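Phosphate transport system protein phoU (Streptococcus pneumoniae, PDB 2I0M) probably takes part in regulating phosphate uptake as a zinc-binding, homodimeric accessory protein of the phosphate transport system. Local coordinates at the zinc ion site. Coordinates in Å, arbitrary orientation; residue numbers count along the deposited sequence, not the author numbering.

The zinc ion site. Residues 152, 155-156, 191, 195. With ZN (zinc ion), chain B.
Two helices of PhoU, 152-168 and 177-209, show how paired acidic residues one turn apart make a metal site: each carries an E(D)XXXD motif of the PhoU family, Asp152/Asp156 on the first and Glu191/Asp195 on the second, and a zinc ion sits between them. The bonds come from single oxygens, two short and one longer. Glu191 reaches the metal tip-on, its OE2 lying 2.0 Å from the zinc and its other carboxylate oxygen, OE1, turned away. CG lies anti to the backbone N (chi1 -166°) and the chain bends at chi2 (-75°), which swings the longer side chain back toward the ion. OD2 of Asp156 lies 2.2 Å from the zinc, with CG anti to its own carbonyl carbon and beside the backbone N. From the opposite side comes Asp195, whose OD1 makes a longer bond, 2.5 Å from the zinc. The two aspartate oxygens subtend 162° at the metal, so the zinc lies nearly on the line joining them, one from each helix, with Glu191 entering across it.

A looser contact comes from Asp152, at the start of its helix. Its OD2, 2.7 Å from the zinc, is long for a bond and probably a weak ligand; waters may also be present without being modelled.

The CG2 methyl of Ile155 borders the site. Four acidic side chains gathered here would repel one another, and the zinc probably offsets that charge. By bridging the two helices, the metal would help brace the helical bundle; the structure alone does not show whether it also takes part in phosphate regulation.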
# COMPACT_ATOMS: atom_id res chain seq x y z
N ASP A 152 10.67 -3.12 9.81
CA ASP A 152 10.16 -3.65 8.54
C ASP A 152 11.24 -4.34 7.71
O ASP A 152 10.93 -5.28 6.98
CB ASP A 152 9.47 -2.56 7.73
CG ASP A 152 8.62 -3.11 6.59
OD1 ASP A 152 7.75 -3.97 6.83
OD2 ASP A 152 8.84 -2.67 5.45
N ILE A 155 10.94 -7.91 8.61
CA ILE A 155 9.77 -8.52 7.99
C ILE A 155 10.00 -8.85 6.51
O ILE A 155 9.59 -9.92 6.04
CB ILE A 155 8.48 -7.72 8.28
CG1 ILE A 155 7.90 -8.23 9.61
CG2 ILE A 155 7.43 -7.92 7.19
CD1 ILE A 155 7.15 -7.24 10.34
N ASP A 156 10.69 -7.95 5.80
CA ASP A 156 11.13 -8.20 4.44
C ASP A 156 12.04 -9.44 4.35
O ASP A 156 11.89 -10.25 3.44
CB ASP A 156 11.84 -6.97 3.87
CG ASP A 156 10.85 -5.87 3.47
OD1 ASP A 156 11.31 -4.73 3.17
OD2 ASP A 156 9.63 -6.14 3.46
N GLU A 191 3.52 -9.02 4.94
CA GLU A 191 4.51 -8.08 4.44
C GLU A 191 3.85 -6.72 4.14
O GLU A 191 4.39 -5.69 4.53
CB GLU A 191 5.26 -8.67 3.24
CG GLU A 191 6.55 -7.93 2.85
CD GLU A 191 6.30 -6.60 2.14
OE1 GLU A 191 5.27 -6.47 1.45
OE2 GLU A 191 7.14 -5.68 2.28
N ASP A 195 4.22 -2.98 5.90
CA ASP A 195 4.50 -1.83 5.07
C ASP A 195 3.58 -0.65 5.41
O ASP A 195 4.05 0.48 5.52
CB ASP A 195 4.36 -2.21 3.60
CG ASP A 195 5.65 -2.70 2.99
OD1 ASP A 195 6.73 -2.47 3.58
OD2 ASP A 195 5.59 -3.32 1.89
ZN ZN B . 8.03 -4.63 3.71